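Long-range contacts in Lin1840 protein (Listeria innocua serovar 6a, PDB 4ZO7), which probably acts as a beta-glucosidase of glycosyl hydrolase family 3, removing terminal, non-reducing beta-D-glucosyl residues and releasing beta-D-glucose: residues M138-R143 with V190-A195; S374-E379 with E524-G529. The protein carries 2 engineered substitutions. All coordinates share one frame; numbering follows the deposited sequence.

The two contacts follow one another along the chain, the first closing before the second opens, and belong to different domains. Interaction 1 lies in the N-terminal TIM-barrel domain, where the loop after strand 133-134 meets the neighbouring parallel strand 187-193. Interaction 2 lies in the C-terminal alpha/beta domain, joining edge strand 376-380 to the end of strand 521-524 in a mixed sheet. Their centres are about 23 Å apart and their nearest atoms about 9 Å, so they do not touch. Each reaches a separate sugar molecule: interaction 1 shapes a barrel pocket holding alpha-glucose, whereas interaction 2 has beta-glucose beside its edge strand and also packs against helix 103-109 of the first domain.

Interaction 1 of 2, residues M138-R143 with V190-A195. With GLC (alpha-D-glucopyranose), chain I.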
ATOM      1  N   MET A 138      -3.976  14.183 -17.487  1.00 11.89           N
ATOM      2  CA  MET A 138      -4.039  13.069 -16.571  1.00 11.25           C
ATOM      3  C   MET A 138      -3.764  13.604 -15.182  1.00 11.19           C
ATOM      4  O   MET A 138      -2.665  14.139 -14.912  1.00  9.77           O
ATOM      5  CB  MET A 138      -3.005  12.043 -16.953  1.00 11.62           C
ATOM      6  CG  MET A 138      -3.119  10.749 -16.148  1.00 12.95           C
ATOM      7  SD  MET A 138      -2.089  10.716 -14.661  1.00 11.55           S
ATOM      8  CE  MET A 138      -1.898   8.926 -14.531  1.00 12.99           C
ATOM      9  N   LEU A 139      -4.761  13.455 -14.309  1.00 12.86           N
ATOM     10  CA  LEU A 139      -4.731  14.097 -12.964  1.00 11.15           C
ATOM     11  C   LEU A 139      -4.715  13.125 -11.774  1.00 10.57           C
ATOM     12  O   LEU A 139      -4.978  13.493 -10.625  1.00 11.13           O
ATOM     13  CB  LEU A 139      -5.846  15.107 -12.890  1.00 11.03           C
ATOM     14  CG  LEU A 139      -5.646  16.285 -13.842  1.00 11.97           C
ATOM     15  CD1 LEU A 139      -6.810  17.278 -13.694  1.00 12.41           C
ATOM     16  CD2 LEU A 139      -4.346  17.065 -13.671  1.00 11.26           C
ATOM     17  N   ASP A 140      -4.328  11.880 -12.040  1.00 10.35           N
ATOM     18  CA  ASP A 140      -4.156  10.896 -10.982  1.00  8.84           C
ATOM     19  C   ASP A 140      -2.922  11.157 -10.022  1.00  8.30           C
ATOM     20  O   ASP A 140      -1.732  11.172 -10.409  1.00  8.93           O
ATOM     21  CB  ASP A 140      -4.128   9.476 -11.596  1.00  8.65           C
ATOM     22  CG  ASP A 140      -5.206   9.253 -12.635  1.00  7.97           C
ATOM     23  OD1 ASP A 140      -6.374   9.705 -12.500  1.00  7.28           O
ATOM     24  OD2 ASP A 140      -4.891   8.588 -13.618  1.00  9.51           O
ATOM     25  N   LEU A 141      -3.231  11.360  -8.738  1.00  7.89           N
ATOM     26  CA  LEU A 141      -2.220  11.457  -7.732  1.00  7.69           C
ATOM     27  C   LEU A 141      -1.421  10.188  -7.704  1.00  6.94           C
ATOM     28  O   LEU A 141      -1.987   9.044  -7.723  1.00  6.85           O
ATOM     29  CB  LEU A 141      -2.912  11.678  -6.350  1.00  8.14           C
ATOM     30  CG  LEU A 141      -1.983  11.943  -5.200  1.00  8.28           C
ATOM     31  CD1 LEU A 141      -1.382  13.311  -5.408  1.00  7.72           C
ATOM     32  CD2 LEU A 141      -2.803  11.920  -3.933  1.00  8.43           C
ATOM     33  N   VAL A 142      -0.100  10.342  -7.635  1.00  7.43           N
ATOM     34  CA  VAL A 142       0.755   9.172  -7.598  1.00  7.65           C
ATOM     35  C   VAL A 142       1.749   9.180  -6.399  1.00  7.49           C
ATOM     36  O   VAL A 142       2.484  10.173  -6.148  1.00  8.16           O
ATOM     37  CB  VAL A 142       1.526   9.031  -8.934  1.00  7.78           C
ATOM     38  CG1 VAL A 142       0.645   8.531 -10.028  1.00  7.21           C
ATOM     39  CG2 VAL A 142       2.211  10.339  -9.350  1.00  7.94           C
ATOM     40  N   ARG A 143       1.802   8.048  -5.689  1.00  6.35           N
ATOM     41  CA  ARG A 143       2.751   7.819  -4.643  1.00  7.01           C
ATOM     42  C   ARG A 143       3.588   6.539  -4.820  1.00  7.81           C
ATOM     43  O   ARG A 143       4.343   6.153  -3.894  1.00  8.46           O
ATOM     44  CB  ARG A 143       1.980   7.678  -3.312  1.00  8.08           C
ATOM     45  CG  ARG A 143       1.335   8.950  -2.814  1.00  8.87           C
ATOM     46  CD  ARG A 143       0.531   8.700  -1.558  1.00  8.61           C
ATOM     47  NE  ARG A 143       0.025   9.965  -1.060  1.00  9.84           N
ATOM     48  CZ  ARG A 143      -0.937  10.048  -0.126  1.00 12.18           C
ATOM     49  NH1 ARG A 143      -1.494   8.945   0.350  1.00 13.61           N
ATOM     50  NH2 ARG A 143      -1.387  11.219   0.288  1.00 13.56           N
ATOM     51  N   VAL A 190     -10.369  15.539 -18.913  1.00 10.23           N
ATOM     52  CA  VAL A 190      -9.744  15.096 -17.611  1.00 10.13           C
ATOM     53  C   VAL A 190      -9.792  13.566 -17.473  1.00  9.32           C
ATOM     54  O   VAL A 190     -10.800  12.931 -17.758  1.00  9.81           O
ATOM     55  CB  VAL A 190     -10.443  15.813 -16.397  1.00 10.39           C
ATOM     56  CG1 VAL A 190     -10.005  15.303 -15.015  1.00 10.41           C
ATOM     57  CG2 VAL A 190     -10.165  17.287 -16.425  1.00 10.80           C
ATOM     58  N   LYS A 191      -8.689  12.956 -17.084  1.00 10.38           N
ATOM     59  CA  LYS A 191      -8.703  11.531 -16.810  1.00  9.53           C
ATOM     60  C   LYS A 191      -7.799  11.229 -15.574  1.00  8.26           C
ATOM     61  O   LYS A 191      -7.026  12.084 -15.172  1.00  8.65           O
ATOM     62  CB  LYS A 191      -8.346  10.744 -18.083  1.00  9.49           C
ATOM     63  CG  LYS A 191      -6.886  10.754 -18.455  1.00  8.71           C
ATOM     64  CD  LYS A 191      -6.623  10.407 -19.934  1.00  8.51           C
ATOM     65  CE  LYS A 191      -5.151  10.102 -20.183  1.00  8.42           C
ATOM     66  NZ  LYS A 191      -4.862   9.789 -21.606  1.00  8.94           N
ATOM     67  N   HIS A 192      -7.938  10.085 -14.900  1.00  8.19           N
ATOM     68  CA  HIS A 192      -8.995   9.080 -15.013  1.00  8.00           C
ATOM     69  C   HIS A 192      -9.805   9.095 -13.703  1.00  8.99           C
ATOM     70  O   HIS A 192      -9.231   8.897 -12.611  1.00  9.15           O
ATOM     71  CB  HIS A 192      -8.377   7.666 -15.158  1.00  7.64           C
ATOM     72  CG  HIS A 192      -7.343   7.529 -16.234  1.00  7.43           C
ATOM     73  ND1 HIS A 192      -6.033   7.926 -16.063  1.00  8.53           N
ATOM     74  CD2 HIS A 192      -7.419   7.060 -17.507  1.00  7.87           C
ATOM     75  CE1 HIS A 192      -5.345   7.655 -17.153  1.00  8.30           C
ATOM     76  NE2 HIS A 192      -6.167   7.132 -18.041  1.00  7.84           N
ATOM     77  N   PHE A 193     -11.130   9.327 -13.782  1.00 10.03           N
ATOM     78  CA  PHE A 193     -11.978   9.582 -12.590  1.00  8.36           C
ATOM     79  C   PHE A 193     -12.343   8.183 -12.059  1.00  8.74           C
ATOM     80  O   PHE A 193     -13.073   7.457 -12.758  1.00 10.43           O
ATOM     81  CB  PHE A 193     -13.264  10.292 -13.013  1.00  8.10           C
ATOM     82  CG  PHE A 193     -13.897  11.145 -11.937  1.00  8.35           C
ATOM     83  CD1 PHE A 193     -13.257  12.294 -11.498  1.00  8.60           C
ATOM     84  CD2 PHE A 193     -15.109  10.780 -11.350  1.00  8.40           C
ATOM     85  CE1 PHE A 193     -13.765  13.059 -10.482  1.00  9.31           C
ATOM     86  CE2 PHE A 193     -15.644  11.558 -10.344  1.00  8.98           C
ATOM     87  CZ  PHE A 193     -14.965  12.700  -9.910  1.00 10.44           C
ATOM     88  N   ALA A 194     -11.855   7.769 -10.904  1.00  7.02           N
ATOM     89  CA  ALA A 194     -11.022   8.541  -9.997  1.00  7.78           C
ATOM     90  C   ALA A 194      -9.995   7.622  -9.294  1.00  7.35           C
ATOM     91  O   ALA A 194     -10.230   6.426  -9.151  1.00  7.85           O
ATOM     92  CB  ALA A 194     -11.900   9.318  -8.971  1.00  6.76           C
ATOM     93  N   ALA A 195      -8.844   8.169  -8.924  1.00  7.88           N
ATOM     94  CA  ALA A 195      -7.905   7.547  -7.904  1.00  8.20           C
ATOM     95  C   ALA A 195      -7.104   6.319  -8.428  1.00  8.53           C
ATOM     96  O   ALA A 195      -6.654   5.463  -7.676  1.00  9.19           O
ATOM     97  CB  ALA A 195      -8.638   7.193  -6.639  1.00  8.00           C
TER
HETATM   98  C1  GLC I 806      -7.432   4.070 -22.188  1.00 36.73           C
HETATM   99  C2  GLC I 806      -6.410   4.761 -21.244  1.00 31.12           C
HETATM  100  C3  GLC I 806      -6.444   6.281 -21.413  1.00 27.90           C
HETATM  101  C4  GLC I 806      -6.407   6.701 -22.878  1.00 23.14           C
HETATM  102  C5  GLC I 806      -7.483   5.967 -23.646  1.00 25.32           C
HETATM  103  C6  GLC I 806      -7.478   6.345 -25.135  1.00 23.65           C
HETATM  104  O1  GLC I 806      -8.799   4.229 -21.816  1.00 48.71           O
HETATM  105  O2  GLC I 806      -6.644   4.533 -19.875  1.00 30.72           O
HETATM  106  O3  GLC I 806      -5.425   6.910 -20.668  1.00 23.87           O
HETATM  107  O4  GLC I 806      -6.657   8.066 -22.926  1.00 16.79           O
HETATM  108  O5  GLC I 806      -7.290   4.562 -23.518  1.00 34.12           O
HETATM  109  O6  GLC I 806      -6.297   5.879 -25.698  1.00 20.66           O
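Asp140 OD1 is gripped from two sources: it accepts the backbone N of His192 at 2.9 Å and is hydrogen-bonded to the hydroxyl of Tyr223. The His192 N-H arrives on the syn side of the carboxylate, somewhat out of its plane. The other oxygen, Asp140 OD2, spends its syn lone pair on His192 ND1 at 2.8 Å, and lies only 10° out of the imidazole plane. Carboxylate and ring are nearly coplanar, 30° apart, and the pair of bonds fixes both the backbone and the ring rotation of His192. With ND1 as the donor to Asp140, the far edge of the ring is turned to the sugar, where His192 NE2 and glucose O3 share a hydrogen bond of 2.7 Å.

Lys191 CG sits 3.6 Å above the centre of the His192 ring plane. The lysine chain takes chi1 76°, between the backbone N and the carbonyl carbon, and then runs extended to the same sugar; Lys191 NZ donates to glucose O4 at 2.8 Å and to O3 at 3.1 Å, while also bonding to the carbonyl of Phe135. Behind them, Leu139 N binds Lys191 O at 2.8 Å beside the single bridge of Met138 with Lys191, and Met138 CG approaches His192 CE1 obliquely at 3.9 Å.

The peptide bond between Lys191 and His192 is cis, which probably helps two consecutive side chains converge on one glucose. Asp91, Arg149 and Trp271 also hydrogen-bond to it, an arrangement consistent with the glucose-binding subsite of family 3 glycosidases at the C-terminal ends of the barrel strands.

Interaction 2 of 2, residues S374-E379 with E524-G529; sequences SAVLLE and ELWFPG. With BGC (beta-D-glucopyranose), chain D.
Trp526 is met by three groups from different directions. Ser374 O lies at the edge of the indole, in its plane, 3.8 Å from Trp526 CD1, whereas Val376 CG2 reaches Trp526 NE1 obliquely at 4.0 Å. One face is taken by Glu524 CG, 3.5 Å above the plane and offset toward the rim. Glu524 has CG anti to its own N (chi1 169°) and bends at chi2, which brings the chain over the indole; its OE2 continues to Asn506. Trp526 NE1 is buried without a hydrogen-bonding partner in the model, and helix 103-109 packs on the same ring.

Val376 and Glu524 form an antiparallel hydrogen-bonded pair, with Val376 N to Glu524 O at 2.8 Å and Glu524 N to Val376 O at 2.9 Å. In the strand order of the six-stranded sheet of the alpha/beta C-terminal domain, 376-380 is an edge strand, and a classic beta bulge follows, Leu378 and Glu379 both facing Leu522. Leu378 lies alongside Glu524, pointing the same way, with Leu378 CD1 3.9 Å from Glu524 CB. From the bulge, Glu379 OE2 accepts O4 of a bound beta-glucose at 2.7 Å and is hydrogen-bonded to the hydroxyl of Tyr596. Ala375 CB meets Leu525 CD2 at 4.0 Å, and both touch Leu539 of helix 532-541.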
ATOM      1  N   SER A 374      12.384  21.619 -16.928  1.00 11.17           N
ATOM      2  CA  SER A 374      11.877  20.367 -16.307  1.00 11.43           C
ATOM      3  C   SER A 374      12.937  19.441 -15.770  1.00 11.71           C
ATOM      4  O   SER A 374      12.668  18.628 -14.853  1.00  9.90           O
ATOM      5  CB  SER A 374      11.025  19.600 -17.325  1.00 13.09           C
ATOM      6  OG  SER A 374       9.878  20.384 -17.717  1.00 15.33           O
ATOM      7  N   ALA A 375      14.131  19.493 -16.370  1.00 10.14           N
ATOM      8  CA  ALA A 375      15.182  18.644 -15.922  1.00  8.90           C
ATOM      9  C   ALA A 375      15.528  19.006 -14.459  1.00  9.71           C
ATOM     10  O   ALA A 375      15.370  20.160 -14.075  1.00  8.21           O
ATOM     11  CB  ALA A 375      16.378  18.809 -16.759  1.00  8.81           C
ATOM     12  N   VAL A 376      15.963  18.013 -13.678  1.00  8.80           N
ATOM     13  CA  VAL A 376      16.346  18.224 -12.262  1.00  9.19           C
ATOM     14  C   VAL A 376      17.837  17.885 -12.016  1.00  9.84           C
ATOM     15  O   VAL A 376      18.249  16.785 -12.223  1.00 10.31           O
ATOM     16  CB  VAL A 376      15.494  17.361 -11.310  1.00  8.94           C
ATOM     17  CG1 VAL A 376      15.873  17.609  -9.845  1.00  8.09           C
ATOM     18  CG2 VAL A 376      14.006  17.577 -11.581  1.00  8.60           C
ATOM     19  N   LEU A 377      18.622  18.851 -11.557  1.00 10.23           N
ATOM     20  CA  LEU A 377      19.984  18.599 -11.146  1.00 10.62           C
ATOM     21  C   LEU A 377      19.962  18.026  -9.760  1.00 11.19           C
ATOM     22  O   LEU A 377      19.583  18.734  -8.829  1.00 12.93           O
ATOM     23  CB  LEU A 377      20.837  19.895 -11.136  1.00 12.56           C
ATOM     24  CG  LEU A 377      22.359  19.792 -10.835  1.00 11.60           C
ATOM     25  CD1 LEU A 377      23.015  18.927 -11.919  1.00 11.20           C
ATOM     26  CD2 LEU A 377      22.953  21.204 -10.790  1.00 11.50           C
ATOM     27  N   LEU A 378      20.397  16.772  -9.629  1.00 10.44           N
ATOM     28  CA  LEU A 378      20.382  16.022  -8.368  1.00  9.77           C
ATOM     29  C   LEU A 378      21.711  16.064  -7.576  1.00  8.88           C
ATOM     30  O   LEU A 378      21.704  16.082  -6.350  1.00  6.71           O
ATOM     31  CB  LEU A 378      19.903  14.555  -8.658  1.00  8.84           C
ATOM     32  CG  LEU A 378      18.481  14.470  -9.213  1.00  8.78           C
ATOM     33  CD1 LEU A 378      18.037  13.037  -9.488  1.00 10.02           C
ATOM     34  CD2 LEU A 378      17.517  15.029  -8.202  1.00  9.31           C
ATOM     35  N   GLU A 379      22.840  16.022  -8.291  1.00 11.16           N
ATOM     36  CA  GLU A 379      24.178  16.134  -7.652  1.00 12.19           C
ATOM     37  C   GLU A 379      25.123  16.952  -8.549  1.00 13.34           C
ATOM     38  O   GLU A 379      25.045  16.886  -9.772  1.00 11.87           O
ATOM     39  CB  GLU A 379      24.845  14.775  -7.360  1.00 12.56           C
ATOM     40  CG  GLU A 379      24.022  13.713  -6.616  1.00 12.93           C
ATOM     41  CD  GLU A 379      23.893  13.934  -5.104  1.00 14.59           C
ATOM     42  OE1 GLU A 379      24.592  14.842  -4.536  1.00 12.02           O
ATOM     43  OE2 GLU A 379      23.067  13.179  -4.488  1.00 16.07           O
ATOM     44  N   GLU A 524      18.859  14.579 -13.959  1.00  9.11           N
ATOM     45  CA  GLU A 524      17.637  13.870 -14.301  1.00  9.77           C
ATOM     46  C   GLU A 524      16.969  14.603 -15.432  1.00  8.91           C
ATOM     47  O   GLU A 524      16.439  15.707 -15.243  1.00 11.98           O
ATOM     48  CB  GLU A 524      16.716  13.803 -13.075  1.00 10.68           C
ATOM     49  CG  GLU A 524      15.302  13.329 -13.376  1.00 11.79           C
ATOM     50  CD  GLU A 524      15.209  11.854 -13.726  1.00 12.59           C
ATOM     51  OE1 GLU A 524      15.338  11.573 -14.939  1.00 13.23           O
ATOM     52  OE2 GLU A 524      14.977  11.008 -12.794  1.00 11.97           O
ATOM     53  N   LEU A 525      17.051  14.056 -16.619  1.00  7.31           N
ATOM     54  CA  LEU A 525      16.342  14.621 -17.775  1.00  9.53           C
ATOM     55  C   LEU A 525      14.944  14.111 -18.045  1.00  9.17           C
ATOM     56  O   LEU A 525      14.240  14.669 -18.916  1.00 10.40           O
ATOM     57  CB  LEU A 525      17.188  14.347 -19.038  1.00 10.85           C
ATOM     58  CG  LEU A 525      18.401  15.256 -18.874  1.00 12.86           C
ATOM     59  CD1 LEU A 525      19.664  14.614 -19.306  1.00 13.87           C
ATOM     60  CD2 LEU A 525      18.188  16.610 -19.537  1.00 14.41           C
ATOM     61  N   TRP A 526      14.552  13.028 -17.349  1.00  9.50           N
ATOM     62  CA  TRP A 526      13.319  12.327 -17.584  1.00  8.58           C
ATOM     63  C   TRP A 526      13.382  11.973 -19.066  1.00  8.05           C
ATOM     64  O   TRP A 526      14.465  11.631 -19.542  1.00 11.69           O
ATOM     65  CB  TRP A 526      12.116  13.175 -17.202  1.00  7.79           C
ATOM     66  CG  TRP A 526      12.069  13.594 -15.752  1.00  7.39           C
ATOM     67  CD1 TRP A 526      12.283  14.863 -15.234  1.00  8.56           C
ATOM     68  CD2 TRP A 526      11.751  12.764 -14.641  1.00  6.68           C
ATOM     69  NE1 TRP A 526      12.092  14.846 -13.843  1.00  8.36           N
ATOM     70  CE2 TRP A 526      11.755  13.568 -13.477  1.00  7.56           C
ATOM     71  CE3 TRP A 526      11.389  11.403 -14.519  1.00  7.35           C
ATOM     72  CZ2 TRP A 526      11.454  13.036 -12.195  1.00  8.25           C
ATOM     73  CZ3 TRP A 526      11.092  10.887 -13.247  1.00  7.83           C
ATOM     74  CH2 TRP A 526      11.133  11.698 -12.111  1.00  8.12           C
ATOM     75  N   PHE A 527      12.293  12.093 -19.804  1.00  6.97           N
ATOM     76  CA  PHE A 527      12.361  12.065 -21.250  1.00  8.74           C
ATOM     77  C   PHE A 527      11.878  13.423 -21.777  1.00  9.41           C
ATOM     78  O   PHE A 527      10.709  13.731 -21.673  1.00 11.58           O
ATOM     79  CB  PHE A 527      11.442  10.974 -21.800  1.00  8.75           C
ATOM     80  CG  PHE A 527      11.843   9.589 -21.434  1.00  8.44           C
ATOM     81  CD1 PHE A 527      13.117   9.098 -21.778  1.00  8.67           C
ATOM     82  CD2 PHE A 527      10.933   8.744 -20.831  1.00  8.20           C
ATOM     83  CE1 PHE A 527      13.444   7.792 -21.517  1.00  9.29           C
ATOM     84  CE2 PHE A 527      11.257   7.474 -20.557  1.00  7.85           C
ATOM     85  CZ  PHE A 527      12.506   6.989 -20.893  1.00  9.77           C
ATOM     86  N   PRO A 528      12.779  14.249 -22.343  1.00  8.66           N
ATOM     87  CA  PRO A 528      12.458  15.625 -22.698  1.00  8.44           C
ATOM     88  C   PRO A 528      11.643  15.892 -23.958  1.00  9.44           C
ATOM     89  O   PRO A 528      11.113  17.012 -24.120  1.00 10.81           O
ATOM     90  CB  PRO A 528      13.836  16.251 -22.847  1.00  7.96           C
ATOM     91  CG  PRO A 528      14.786  15.322 -22.156  1.00  7.57           C
ATOM     92  CD  PRO A 528      14.221  14.004 -22.433  1.00  8.32           C
ATOM     93  N   GLY A 529      11.544  14.910 -24.840  1.00 10.50           N
ATOM     94  CA  GLY A 529      10.787  15.022 -26.070  1.00 10.06           C
ATOM     95  C   GLY A 529      11.723  15.303 -27.247  1.00 11.28           C
ATOM     96  O   GLY A 529      12.928  14.952 -27.228  1.00 11.61           O
TER
HETATM   97  C2  BGC D 801      21.848  15.982  -1.102  1.00 25.15           C
HETATM   98  C3  BGC D 801      22.631  14.899  -1.868  1.00 23.32           C
HETATM   99  C4  BGC D 801      22.691  13.617  -1.054  1.00 21.35           C
HETATM  100  C5  BGC D 801      21.269  13.236  -0.599  1.00 22.86           C
HETATM  101  C6  BGC D 801      21.213  11.937   0.195  1.00 19.91           C
HETATM  102  C1  BGC D 801      20.457  15.473  -0.709  1.00 24.16           C
HETATM  103  O1  BGC D 801      19.702  16.515  -0.063  1.00 27.28           O
HETATM  104  O2  BGC D 801      21.709  17.150  -1.903  1.00 27.28           O
HETATM  105  O3  BGC D 801      23.924  15.370  -2.268  1.00 22.15           O
HETATM  106  O4  BGC D 801      23.093  12.541  -1.902  1.00 18.50           O
HETATM  107  O5  BGC D 801      20.637  14.310   0.114  1.00 23.15           O
HETATM  108  O6  BGC D 801      19.851  11.660   0.502  1.00 14.47           O